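Local coordinates for protein nucleoporin nup120 (Schizosaccharomyces pombe, PDB 4GQ2) that functions as a structural component of the nuclear pore complex, whose nucleoporins can also act as docking partners for transiently associated nuclear transport factors, at residues T237-I242 against L253-K258; Q171-M176 against V186-G191; A740-K745 against V767-Q772; A667-L672 against M761-S766; N3-A8 against V392-L397. One frame throughout, in Å; residues are numbered along the deposited sequence.

How the contacts relate
Contacts 1 and 2 close beta hairpins in two four-stranded sheets of the propeller domain; they touch each other, with centres about 11 Å apart. Contact 1 is mostly buried, contact 2 only partly, and each reads as backbone bonds interrupted by a classic bulge. Contact 5 is a surface contact in which the start of the chain joins a mixed sheet in parallel; contacts 1 and 2 lie within the long loop it closes. Contacts 3 and 4, both partly buried, with centres about 14 Å apart, belong to the helical part and share the loop before helix 770-777. There contact 3 mixes backbone bonds with apolar packing, whereas contact 4 relies on packing between its segments.

Contact 1: T237-I242 against L253-K258; sequences TIISMI and LSLDYK
Three backbone bonds hold these ends of a hairpin together, and I239 packs beside them. L253 N gives to S240 O at 2.8 Å, and I239 N gives to L253 O; both bonds are straight. The third, from L255 N to T237 O, is more bent, with 132° at the hydrogen. Because I239 and S240 both face L253, the pairing is a classic beta bulge.

I239 has its CG1 in the crowded position between its own N and carbonyl carbon (chi1 60°). Its CB stands off L253 O, and CG1 comes down over that oxygen at 3.3 Å. The branch CG2 meets L255 CD1 at 3.9 Å, where the two side chains cross at about a right angle. At the tip, CD1 rests 3.5 Å from S254 O and 4.0 Å from L253 CG.

At the strand's end, a type I turn runs from S254 to Y257. S254 OG donates to D256 OD1 at 2.7 Å and accepts from K258 N, while K258 NZ forms salt bridges with D256 and with E274. S240 OG turns out of the contact to Y287 N, and T237 OG1 to S234 O. The carbonyls of T237, S240 and L253 are thus spent on N-H groups across the contact, leaving the isoleucine and leucines to supply apolar packing and the S254 hydroxyl to brace the turn.

Contact 2: Q171-M176 against V186-G191; sequences QKPDLM and VSFFNG
Strands 173-176 and 186-188 run antiparallel, their N-to-C directions 143° apart, and D174 and L175 both face S187 to make a classic beta bulge. S187 O takes a short bond from D174 N (2.8 Å) and only a weak one from L175 N. S187 N in turn gives to L175 O, and F189 N closes the end of the pairing on K172 O at 2.8 Å. A type I turn from F188 to G191 follows, where one water accepts from both K172 N and N190 N.

Among the side chains, F188 pairs with Q171. Q171 CB sits over one face of the F188 ring, a CH-pi contact 3.8 Å from the centroid. From there the extended glutamine crosses the phenylalanine at about a right angle, and its amide plane stacks on the ring with only 17° between them. F189 behaves differently: D174 OD1 comes to the ring edge in plane, 3.7 Å from CD1, with carboxylate and ring nearly perpendicular (87°). The ring also makes a cation-pi contact with R233. On the side of V186, P173 CB meets V186 CG1 at 3.7 Å, and S187 OG lies 3.4 Å from L175 CB on the other.

Strands 173-178 and 183-188 are the first two of a four-stranded antiparallel sheet, consistent with a blade of the beta-propeller domain.

Contact 3: A740-K745 against V767-Q772; sequences ALLLEK and VNTALQ
The flat groups here are peptide and side-chain amides, and each is met in its own way. L741 O is approached in its carbonyl plane by A770 N, at 3.0 Å. L743 N comes to N768 O from 32° above that carbonyl plane, though its N-H points almost straight at the oxygen. K745 NZ stands well above the plane of the V767 carbonyl (55° out), 3.1 Å from V767 O; this lysine is poorly ordered. The Q772 amide oxygen takes two donors: N768 N arrives nearly along its C=O axis, and T769 N from 54° above the amide plane. At the N768 amide, OD1 faces K745 CE, and ND2 is spent on Q15 O.

T769 is the N-cap of helix 770-777: its OG1 receives Q772 N, and Q772 OE1 answers on T769 N, the two halves of a capping box.

Around this polar strip the leucines pack. L743 CD1 meets V767 CG1 at 3.8 Å, with the two side chains crossing obliquely. L741 CB touches A770 CB, also at 3.8 Å, and L742 CD2 comes within 3.6 Å of N768 O. L742 also touches I464 and K468 of helix 464-478.

The side chains of Q772 and T769 thus meet three N-H groups, and the loop 741-743 meets that of A770, so polar atoms at the start of helix 770-777 find side-chain and loop acceptors rather than a preceding helical turn.

Contact 4: A667-L672 against M761-S766; sequences AQSPSL and MEALAS
A763 is the bump here, a lone methyl directed at the segment 667-672 and received in the hollow between P670 and L672. Its CB lies 3.7 Å from P670 O, 4.0 Å from P670 CG and 4.2 Å from L672 CD2, so the proline, through its ring and carbonyl, meets it on one side and the leucine tip on another. The leucine tip has a further seat: with CG anti to the carbonyl carbon (chi1 -70°), L672 sends CD2 to S766 CB at 4.0 Å.

At the other end M761 provides the second bump. Its chain bends at chi2 and chi3, which brings SD to P670 CD at 3.6 Å, the two side chains crossing at about a right angle. SD also lies 4.0 Å from Q668 O.

Between A763 and M761, S669 OG points to the backbone of E762 and A763, 3.8 Å from A763 N. It donates instead to the carbonyl oxygen of its own neighbour, P670 O, from above that carbonyl plane. S766 OG makes a weak bond to E762 O, within a turn in which 762-764 adopt helical backbone angles but lack regular helical bonding.

S671 OG caps L674 N and also bonds to S90 O. Two interhelical loops thus pack shape to shape in the alpha-helical part of the fold, one leading into helix 672-703 through its serine N-cap, the other leading to helix 770-777.

Contact 5: N3-A8 against V392-L397; sequences NELKHA and VWSHSL
Backbone bonds come first. H395 N gives to N3 O at 3.1 Å, nearly along the C=O axis, and L5 N gives to H395 O at 2.7 Å, from 52° above that carbonyl plane. Weaker CA-H...O contacts flank them, from E4 CA to H395 O and from S396 CA to L5 O.

The pairing is parallel: strand 3-11 lies between strand 390-395 and the antiparallel strand 539-544, so the chain start is inserted between two strands from much further along it.

Packing is led by L5, whose CG is anti to the carbonyl carbon (chi1 -57°). Its CD1 comes to S394 O at 3.8 Å and CD2 to S394 OG at 3.7 Å, while I543 of strand 539-544 and I376 of strand 373-382 touch it. N3 CB meets S394 CB.

Among the charges, K6 NZ forms a salt bridge with E4 OE2 at 3.3 Å, its hydrogen bond weak. The lysine also pairs with E554, whose carboxylate lies close to that of E4, a crowding the lysine probably eases.

Contact 1: T237-I242 against L253-K258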
# COMPACT_ATOMS: atom_id res chain seq x y z
N THR A 237 -32.36 24.07 -35.60
CA THR A 237 -31.72 22.89 -35.01
C THR A 237 -31.15 23.21 -33.63
O THR A 237 -30.40 24.18 -33.46
CB THR A 237 -30.56 22.38 -35.89
OG1 THR A 237 -30.99 22.25 -37.25
CG2 THR A 237 -30.06 21.02 -35.39
N ILE A 238 -31.53 22.41 -32.64
CA ILE A 238 -31.07 22.61 -31.27
C ILE A 238 -29.61 22.18 -31.16
O ILE A 238 -29.26 21.04 -31.51
CB ILE A 238 -31.94 21.84 -30.24
CG1 ILE A 238 -33.44 22.08 -30.49
CG2 ILE A 238 -31.54 22.18 -28.81
CD1 ILE A 238 -33.92 23.49 -30.22
N ILE A 239 -28.77 23.09 -30.69
CA ILE A 239 -27.35 22.79 -30.50
C ILE A 239 -26.97 22.72 -29.02
O ILE A 239 -25.83 22.40 -28.68
CB ILE A 239 -26.43 23.77 -31.26
CG1 ILE A 239 -26.66 25.21 -30.78
CG2 ILE A 239 -26.64 23.63 -32.76
CD1 ILE A 239 -25.48 26.13 -31.02
N SER A 240 -27.93 23.04 -28.15
CA SER A 240 -27.75 22.99 -26.70
C SER A 240 -29.10 23.25 -26.02
O SER A 240 -29.77 24.23 -26.34
CB SER A 240 -26.72 24.02 -26.24
OG SER A 240 -26.08 23.63 -25.04
N MET A 241 -29.50 22.37 -25.10
CA MET A 241 -30.74 22.58 -24.34
C MET A 241 -30.66 22.08 -22.90
O MET A 241 -30.03 21.06 -22.62
CB MET A 241 -31.95 21.97 -25.06
CG MET A 241 -31.86 20.49 -25.38
SD MET A 241 -33.47 19.81 -25.84
CE MET A 241 -33.04 18.13 -26.27
N ILE A 242 -31.31 22.82 -22.00
CA ILE A 242 -31.36 22.48 -20.58
C ILE A 242 -32.76 22.65 -19.99
O ILE A 242 -33.50 23.57 -20.35
CB ILE A 242 -30.35 23.29 -19.73
CG1 ILE A 242 -30.43 24.79 -20.05
CG2 ILE A 242 -28.93 22.77 -19.93
CD1 ILE A 242 -29.83 25.69 -18.99
N LEU A 253 -30.66 26.68 -27.25
CA LEU A 253 -29.89 27.50 -28.17
C LEU A 253 -29.91 26.86 -29.55
O LEU A 253 -29.72 25.65 -29.69
CB LEU A 253 -28.45 27.66 -27.66
CG LEU A 253 -27.50 28.53 -28.49
CD1 LEU A 253 -28.08 29.91 -28.76
CD2 LEU A 253 -26.17 28.65 -27.78
N SER A 254 -30.15 27.69 -30.57
CA SER A 254 -30.31 27.21 -31.95
C SER A 254 -29.03 27.33 -32.78
O SER A 254 -28.10 28.03 -32.39
CB SER A 254 -31.45 27.95 -32.64
OG SER A 254 -31.16 29.33 -32.75
N LEU A 255 -29.01 26.65 -33.92
CA LEU A 255 -27.87 26.72 -34.85
C LEU A 255 -27.63 28.16 -35.32
O LEU A 255 -26.49 28.54 -35.59
CB LEU A 255 -28.09 25.78 -36.04
CG LEU A 255 -26.94 25.56 -37.04
CD1 LEU A 255 -25.84 24.69 -36.45
CD2 LEU A 255 -27.45 24.95 -38.33
N ASP A 256 -28.70 28.94 -35.41
CA ASP A 256 -28.58 30.37 -35.75
C ASP A 256 -28.65 31.28 -34.51
O ASP A 256 -29.29 32.34 -34.53
CB ASP A 256 -29.58 30.78 -36.85
CG ASP A 256 -31.04 30.78 -36.40
OD1 ASP A 256 -31.37 30.26 -35.30
OD2 ASP A 256 -31.88 31.33 -37.15
N TYR A 257 -27.95 30.87 -33.45
CA TYR A 257 -27.68 31.72 -32.27
C TYR A 257 -28.90 32.44 -31.68
O TYR A 257 -28.83 33.63 -31.36
CB TYR A 257 -26.50 32.67 -32.53
CG TYR A 257 -26.10 32.78 -33.99
CD1 TYR A 257 -25.20 31.87 -34.56
CD2 TYR A 257 -26.63 33.77 -34.81
CE1 TYR A 257 -24.84 31.95 -35.89
CE2 TYR A 257 -26.28 33.86 -36.15
CZ TYR A 257 -25.38 32.95 -36.69
OH TYR A 257 -25.03 33.04 -38.01
N LYS A 258 -29.99 31.71 -31.52
CA LYS A 258 -31.17 32.20 -30.81
C LYS A 258 -31.34 31.53 -29.44
O LYS A 258 -31.38 30.30 -29.34
CB LYS A 258 -32.44 31.99 -31.64
CG LYS A 258 -32.89 33.20 -32.46
CD LYS A 258 -32.38 33.15 -33.89
CE LYS A 258 -33.09 34.18 -34.75
NZ LYS A 258 -32.46 34.29 -36.09

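Contact 2: Q171-M176 against V186-G191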
# COMPACT_ATOMS: atom_id res chain seq x y z
N GLN A 171 -35.59 10.72 -38.48
CA GLN A 171 -34.79 11.79 -37.91
C GLN A 171 -33.76 11.20 -36.94
O GLN A 171 -34.03 10.20 -36.26
CB GLN A 171 -35.70 12.80 -37.22
CG GLN A 171 -36.71 13.49 -38.15
CD GLN A 171 -37.81 14.25 -37.41
OE1 GLN A 171 -38.56 13.67 -36.62
NE2 GLN A 171 -37.91 15.55 -37.67
N LYS A 172 -32.58 11.80 -36.88
CA LYS A 172 -31.50 11.30 -36.03
C LYS A 172 -31.46 12.01 -34.67
O LYS A 172 -31.18 13.21 -34.61
CB LYS A 172 -30.14 11.41 -36.73
CG LYS A 172 -29.03 10.61 -36.07
CD LYS A 172 -27.74 10.66 -36.87
CE LYS A 172 -26.66 9.83 -36.21
NZ LYS A 172 -25.46 9.73 -37.08
N PRO A 173 -31.72 11.26 -33.57
CA PRO A 173 -31.72 11.84 -32.22
C PRO A 173 -30.32 12.34 -31.87
O PRO A 173 -29.33 11.68 -32.19
CB PRO A 173 -32.12 10.66 -31.33
CG PRO A 173 -32.78 9.68 -32.24
CD PRO A 173 -32.02 9.82 -33.53
N ASP A 174 -30.25 13.51 -31.24
CA ASP A 174 -28.99 14.19 -31.04
C ASP A 174 -28.75 14.59 -29.58
O ASP A 174 -27.72 14.25 -29.00
CB ASP A 174 -28.92 15.42 -31.95
CG ASP A 174 -27.51 15.96 -32.09
OD1 ASP A 174 -26.59 15.19 -32.43
OD2 ASP A 174 -27.34 17.18 -31.88
N LEU A 175 -29.69 15.31 -28.99
CA LEU A 175 -29.57 15.72 -27.60
C LEU A 175 -30.81 15.34 -26.82
O LEU A 175 -31.91 15.27 -27.38
CB LEU A 175 -29.30 17.23 -27.49
CG LEU A 175 -28.00 17.79 -28.09
CD1 LEU A 175 -28.08 19.30 -28.23
CD2 LEU A 175 -26.78 17.39 -27.28
N MET A 176 -30.63 15.08 -25.52
CA MET A 176 -31.74 14.72 -24.63
C MET A 176 -31.81 15.65 -23.44
O MET A 176 -30.81 16.24 -23.02
CB MET A 176 -31.58 13.29 -24.09
CG MET A 176 -31.26 12.22 -25.12
SD MET A 176 -30.67 10.71 -24.32
CE MET A 176 -32.17 10.06 -23.58
N VAL A 186 -36.22 15.08 -26.90
CA VAL A 186 -35.14 14.64 -27.76
C VAL A 186 -35.12 15.54 -29.00
O VAL A 186 -36.12 15.64 -29.71
CB VAL A 186 -35.31 13.16 -28.17
CG1 VAL A 186 -34.20 12.72 -29.11
CG2 VAL A 186 -35.36 12.26 -26.95
N SER A 187 -33.99 16.19 -29.24
CA SER A 187 -33.82 17.03 -30.42
C SER A 187 -33.09 16.25 -31.50
O SER A 187 -32.36 15.29 -31.21
CB SER A 187 -33.06 18.32 -30.08
OG SER A 187 -31.72 18.04 -29.71
N PHE A 188 -33.27 16.68 -32.75
CA PHE A 188 -32.73 15.94 -33.88
C PHE A 188 -31.60 16.67 -34.58
O PHE A 188 -31.57 17.90 -34.62
CB PHE A 188 -33.85 15.56 -34.86
CG PHE A 188 -34.94 14.74 -34.23
CD1 PHE A 188 -34.77 13.38 -34.02
CD2 PHE A 188 -36.14 15.34 -33.84
CE1 PHE A 188 -35.77 12.62 -33.43
CE2 PHE A 188 -37.15 14.58 -33.26
CZ PHE A 188 -36.97 13.23 -33.05
N PHE A 189 -30.67 15.90 -35.14
CA PHE A 189 -29.44 16.43 -35.71
C PHE A 189 -29.69 17.45 -36.83
O PHE A 189 -28.99 18.47 -36.90
CB PHE A 189 -28.54 15.30 -36.22
CG PHE A 189 -27.25 15.78 -36.80
CD1 PHE A 189 -26.14 15.96 -35.99
CD2 PHE A 189 -27.15 16.08 -38.15
CE1 PHE A 189 -24.94 16.42 -36.52
CE2 PHE A 189 -25.96 16.54 -38.69
CZ PHE A 189 -24.85 16.71 -37.87
N ASN A 190 -30.66 17.16 -37.70
CA ASN A 190 -30.96 18.02 -38.85
C ASN A 190 -32.05 19.06 -38.56
O ASN A 190 -32.47 19.79 -39.45
CB ASN A 190 -31.30 17.18 -40.09
CG ASN A 190 -30.17 16.24 -40.50
OD1 ASN A 190 -29.87 15.28 -39.79
ND2 ASN A 190 -29.56 16.51 -41.64
N GLY A 191 -32.49 19.11 -37.31
CA GLY A 191 -33.52 20.06 -36.88
C GLY A 191 -34.76 19.37 -36.33
O GLY A 191 -35.09 18.26 -36.75
O HOH W 1 -31.94 14.63 -38.04

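Contact 3: A740-K745 against V767-Q772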
# COMPACT_ATOMS: atom_id res chain seq x y z
N ALA A 740 0.30 1.42 0.75
CA ALA A 740 0.36 0.26 -0.16
C ALA A 740 0.07 -1.07 0.54
O ALA A 740 0.16 -2.14 -0.07
CB ALA A 740 1.71 0.21 -0.86
N LEU A 741 -0.30 -0.99 1.81
CA LEU A 741 -0.54 -2.17 2.62
C LEU A 741 -1.92 -2.75 2.35
O LEU A 741 -2.94 -2.21 2.77
CB LEU A 741 -0.35 -1.84 4.10
CG LEU A 741 -0.31 -2.97 5.13
CD1 LEU A 741 0.29 -4.25 4.58
CD2 LEU A 741 0.49 -2.49 6.33
N LEU A 742 -1.94 -3.87 1.63
CA LEU A 742 -3.20 -4.51 1.25
C LEU A 742 -3.73 -5.38 2.36
O LEU A 742 -3.01 -6.21 2.92
CB LEU A 742 -3.04 -5.30 -0.05
CG LEU A 742 -3.04 -4.38 -1.27
CD1 LEU A 742 -2.49 -5.09 -2.49
CD2 LEU A 742 -4.45 -3.86 -1.52
N LEU A 743 -5.00 -5.17 2.68
CA LEU A 743 -5.66 -5.85 3.78
C LEU A 743 -6.17 -7.22 3.36
O LEU A 743 -6.49 -7.45 2.19
CB LEU A 743 -6.82 -4.99 4.31
CG LEU A 743 -6.44 -3.70 5.04
CD1 LEU A 743 -7.69 -3.01 5.57
CD2 LEU A 743 -5.45 -3.95 6.17
N GLU A 744 -6.27 -8.13 4.32
CA GLU A 744 -6.77 -9.47 4.08
C GLU A 744 -8.29 -9.51 3.96
O GLU A 744 -9.00 -8.75 4.63
CB GLU A 744 -6.28 -10.43 5.16
CG GLU A 744 -4.79 -10.72 5.10
CD GLU A 744 -4.24 -11.39 6.35
OE1 GLU A 744 -4.38 -10.82 7.45
OE2 GLU A 744 -3.66 -12.49 6.22
N LYS A 745 -8.77 -10.38 3.08
CA LYS A 745 -10.20 -10.65 2.93
C LYS A 745 -10.50 -12.10 3.31
O LYS A 745 -9.69 -13.00 3.03
CB LYS A 745 -10.66 -10.36 1.49
CG LYS A 745 -11.25 -8.97 1.28
CD LYS A 745 -10.19 -7.90 1.06
CE LYS A 745 -10.79 -6.59 0.58
NZ LYS A 745 -11.65 -5.90 1.59
N VAL A 767 -12.93 -2.07 3.42
CA VAL A 767 -11.86 -1.25 2.87
C VAL A 767 -10.68 -2.11 2.36
O VAL A 767 -10.50 -3.24 2.82
CB VAL A 767 -11.46 -0.23 3.96
CG1 VAL A 767 -9.98 -0.24 4.28
CG2 VAL A 767 -12.05 1.15 3.66
N ASN A 768 -9.90 -1.59 1.41
CA ASN A 768 -8.85 -2.38 0.76
C ASN A 768 -7.43 -2.16 1.27
O ASN A 768 -6.59 -3.06 1.20
CB ASN A 768 -8.87 -2.18 -0.76
CG ASN A 768 -9.84 -3.10 -1.47
OD1 ASN A 768 -10.38 -4.03 -0.88
ND2 ASN A 768 -10.07 -2.84 -2.75
N THR A 769 -7.14 -0.97 1.78
CA THR A 769 -5.79 -0.68 2.27
C THR A 769 -5.79 -0.23 3.72
O THR A 769 -6.81 0.24 4.24
CB THR A 769 -5.08 0.40 1.43
OG1 THR A 769 -5.63 1.69 1.74
CG2 THR A 769 -5.25 0.12 -0.07
N ALA A 770 -4.64 -0.37 4.36
CA ALA A 770 -4.45 0.12 5.72
C ALA A 770 -4.66 1.64 5.84
O ALA A 770 -5.11 2.13 6.87
CB ALA A 770 -3.07 -0.27 6.24
N LEU A 771 -4.32 2.39 4.79
CA LEU A 771 -4.49 3.84 4.82
C LEU A 771 -5.96 4.25 4.64
O LEU A 771 -6.38 5.28 5.16
CB LEU A 771 -3.60 4.54 3.78
CG LEU A 771 -3.53 6.06 3.85
CD1 LEU A 771 -3.02 6.55 5.20
CD2 LEU A 771 -2.66 6.62 2.71
N GLN A 772 -6.73 3.44 3.92
CA GLN A 772 -8.18 3.66 3.80
C GLN A 772 -8.86 3.35 5.14
O GLN A 772 -9.80 4.04 5.54
CB GLN A 772 -8.78 2.81 2.67
CG GLN A 772 -8.28 3.17 1.28
CD GLN A 772 -8.61 2.14 0.21
OE1 GLN A 772 -9.01 1.01 0.50
NE2 GLN A 772 -8.44 2.53 -1.05

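Contact 4: A667-L672 against M761-S766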
# COMPACT_ATOMS: atom_id res chain seq x y z
N ALA A 667 -20.39 10.40 13.23
CA ALA A 667 -21.12 9.15 13.34
C ALA A 667 -22.23 9.16 12.28
O ALA A 667 -23.01 10.11 12.21
CB ALA A 667 -21.70 8.99 14.74
N GLN A 668 -22.30 8.12 11.45
CA GLN A 668 -21.40 6.98 11.55
C GLN A 668 -20.59 6.72 10.28
O GLN A 668 -19.54 7.34 10.08
CB GLN A 668 -22.15 5.71 11.98
CG GLN A 668 -22.42 5.62 13.48
CD GLN A 668 -22.76 4.21 13.93
OE1 GLN A 668 -23.70 3.59 13.43
NE2 GLN A 668 -21.99 3.70 14.89
N SER A 669 -21.08 5.83 9.42
CA SER A 669 -20.28 5.21 8.38
C SER A 669 -20.00 6.10 7.17
O SER A 669 -20.91 6.68 6.60
CB SER A 669 -20.92 3.89 7.92
OG SER A 669 -20.03 3.15 7.09
N PRO A 670 -18.71 6.20 6.78
CA PRO A 670 -18.35 6.82 5.51
C PRO A 670 -18.60 5.84 4.37
O PRO A 670 -18.66 4.63 4.60
CB PRO A 670 -16.85 7.06 5.66
CG PRO A 670 -16.39 5.99 6.59
CD PRO A 670 -17.52 5.75 7.54
N SER A 671 -18.74 6.35 3.15
CA SER A 671 -18.80 5.48 1.99
C SER A 671 -17.40 4.94 1.72
O SER A 671 -16.40 5.57 2.11
CB SER A 671 -19.29 6.25 0.77
OG SER A 671 -18.25 7.08 0.27
N LEU A 672 -17.32 3.80 1.04
CA LEU A 672 -16.02 3.28 0.62
C LEU A 672 -15.29 4.28 -0.26
O LEU A 672 -14.10 4.53 -0.08
CB LEU A 672 -16.18 1.94 -0.08
CG LEU A 672 -16.59 0.79 0.85
CD1 LEU A 672 -17.01 -0.43 0.02
CD2 LEU A 672 -15.50 0.46 1.88
N MET A 761 -19.56 1.08 11.95
CA MET A 761 -18.57 1.45 10.95
C MET A 761 -18.31 0.21 10.10
O MET A 761 -17.45 -0.63 10.42
CB MET A 761 -17.30 2.00 11.59
CG MET A 761 -16.46 2.88 10.67
SD MET A 761 -16.64 4.66 10.91
CE MET A 761 -15.38 5.02 12.13
N GLU A 762 -19.09 0.08 9.03
CA GLU A 762 -19.08 -1.07 8.15
C GLU A 762 -17.91 -0.96 7.18
O GLU A 762 -17.39 -1.96 6.70
CB GLU A 762 -20.40 -1.08 7.37
CG GLU A 762 -20.80 -2.40 6.74
CD GLU A 762 -22.20 -2.33 6.16
OE1 GLU A 762 -23.12 -1.87 6.88
OE2 GLU A 762 -22.39 -2.70 4.98
N ALA A 763 -17.51 0.27 6.90
CA ALA A 763 -16.44 0.55 5.95
C ALA A 763 -15.13 -0.04 6.44
O ALA A 763 -14.31 -0.46 5.63
CB ALA A 763 -16.31 2.05 5.72
N LEU A 764 -14.95 -0.12 7.76
CA LEU A 764 -13.72 -0.64 8.36
C LEU A 764 -13.40 -2.08 7.98
O LEU A 764 -12.23 -2.48 7.97
CB LEU A 764 -13.76 -0.49 9.88
CG LEU A 764 -13.47 0.91 10.42
CD1 LEU A 764 -13.73 0.98 11.93
CD2 LEU A 764 -12.05 1.37 10.11
N ALA A 765 -14.44 -2.85 7.66
CA ALA A 765 -14.30 -4.27 7.33
C ALA A 765 -14.30 -4.56 5.83
O ALA A 765 -14.12 -5.72 5.43
CB ALA A 765 -15.39 -5.07 8.04
N SER A 766 -14.50 -3.54 5.00
CA SER A 766 -14.68 -3.73 3.55
C SER A 766 -13.63 -2.96 2.74
O SER A 766 -13.46 -3.18 1.54
CB SER A 766 -16.09 -3.30 3.13
OG SER A 766 -17.08 -3.86 3.98

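Contact 5: N3-A8 against V392-L397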
# COMPACT_ATOMS: atom_id res chain seq x y z
N ASN A 3 -4.48 31.87 -7.77
CA ASN A 3 -4.52 30.62 -6.99
C ASN A 3 -4.47 29.36 -7.85
O ASN A 3 -4.96 29.34 -8.98
CB ASN A 3 -5.76 30.58 -6.09
CG ASN A 3 -5.52 31.24 -4.74
OD1 ASN A 3 -4.46 31.82 -4.48
ND2 ASN A 3 -6.51 31.16 -3.86
N GLU A 4 -3.86 28.30 -7.31
CA GLU A 4 -3.77 27.03 -8.01
C GLU A 4 -4.87 26.07 -7.56
O GLU A 4 -5.22 26.02 -6.39
CB GLU A 4 -2.39 26.40 -7.80
CG GLU A 4 -2.05 25.34 -8.84
CD GLU A 4 -0.74 24.62 -8.54
OE1 GLU A 4 0.22 25.28 -8.09
OE2 GLU A 4 -0.67 23.40 -8.77
N LEU A 5 -5.42 25.33 -8.53
CA LEU A 5 -6.37 24.27 -8.25
C LEU A 5 -5.70 22.91 -8.42
O LEU A 5 -4.97 22.69 -9.38
CB LEU A 5 -7.58 24.36 -9.19
CG LEU A 5 -8.40 25.64 -9.23
CD1 LEU A 5 -9.41 25.54 -10.36
CD2 LEU A 5 -9.08 25.93 -7.90
N LYS A 6 -5.96 22.01 -7.48
CA LYS A 6 -5.49 20.63 -7.60
C LYS A 6 -6.67 19.69 -7.60
O LYS A 6 -7.78 20.08 -7.24
CB LYS A 6 -4.53 20.29 -6.46
CG LYS A 6 -3.09 20.65 -6.77
CD LYS A 6 -2.34 21.05 -5.52
CE LYS A 6 -1.05 21.78 -5.86
NZ LYS A 6 -0.13 20.94 -6.67
N HIS A 7 -6.42 18.46 -8.01
CA HIS A 7 -7.48 17.47 -7.97
C HIS A 7 -7.08 16.19 -7.32
O HIS A 7 -5.89 15.87 -7.21
CB HIS A 7 -8.09 17.26 -9.37
CG HIS A 7 -7.14 16.68 -10.39
ND1 HIS A 7 -5.80 16.71 -10.26
CD2 HIS A 7 -7.39 16.06 -11.61
CE1 HIS A 7 -5.23 16.12 -11.32
NE2 HIS A 7 -6.20 15.72 -12.15
N ALA A 8 -8.07 15.47 -6.81
CA ALA A 8 -7.89 14.12 -6.32
C ALA A 8 -8.45 13.17 -7.36
O ALA A 8 -9.62 13.28 -7.73
CB ALA A 8 -8.61 13.94 -4.99
N VAL A 392 -12.22 37.07 -9.92
CA VAL A 392 -11.05 36.45 -9.31
C VAL A 392 -10.89 35.03 -9.86
O VAL A 392 -11.77 34.18 -9.67
CB VAL A 392 -11.15 36.44 -7.76
CG1 VAL A 392 -9.84 36.00 -7.14
CG2 VAL A 392 -11.56 37.82 -7.24
N TRP A 393 -9.76 34.79 -10.53
CA TRP A 393 -9.53 33.55 -11.27
C TRP A 393 -8.54 32.63 -10.61
O TRP A 393 -7.58 33.08 -9.97
CB TRP A 393 -9.05 33.87 -12.68
CG TRP A 393 -10.11 34.46 -13.57
CD1 TRP A 393 -10.44 35.80 -13.73
CD2 TRP A 393 -11.02 33.73 -14.47
NE1 TRP A 393 -11.46 35.95 -14.63
CE2 TRP A 393 -11.85 34.75 -15.11
CE3 TRP A 393 -11.21 32.40 -14.80
CZ2 TRP A 393 -12.84 34.43 -16.03
CZ3 TRP A 393 -12.21 32.08 -15.73
CH2 TRP A 393 -13.00 33.07 -16.33
N SER A 394 -8.76 31.33 -10.77
CA SER A 394 -7.79 30.30 -10.37
C SER A 394 -7.77 29.14 -11.39
O SER A 394 -8.75 28.91 -12.09
CB SER A 394 -8.08 29.79 -8.96
OG SER A 394 -9.44 29.46 -8.79
N HIS A 395 -6.65 28.42 -11.47
CA HIS A 395 -6.52 27.33 -12.45
C HIS A 395 -5.62 26.23 -11.99
O HIS A 395 -4.92 26.36 -10.98
CB HIS A 395 -6.05 27.88 -13.79
CG HIS A 395 -4.63 28.37 -13.79
ND1 HIS A 395 -3.62 27.68 -14.34
CD2 HIS A 395 -4.07 29.53 -13.26
CE1 HIS A 395 -2.47 28.36 -14.18
NE2 HIS A 395 -2.75 29.50 -13.52
N SER A 396 -5.63 25.13 -12.75
CA SER A 396 -4.81 23.95 -12.47
C SER A 396 -3.64 23.84 -13.44
O SER A 396 -3.83 23.94 -14.66
CB SER A 396 -5.65 22.68 -12.56
OG SER A 396 -6.03 22.41 -13.90
N LEU A 397 -2.44 23.63 -12.90
CA LEU A 397 -1.24 23.45 -13.71
C LEU A 397 -0.90 21.96 -13.80
O LEU A 397 0.05 21.49 -13.17
CB LEU A 397 -0.07 24.26 -13.13
CG LEU A 397 1.07 24.80 -14.02
CD1 LEU A 397 2.06 23.71 -14.44
CD2 LEU A 397 0.55 25.57 -15.23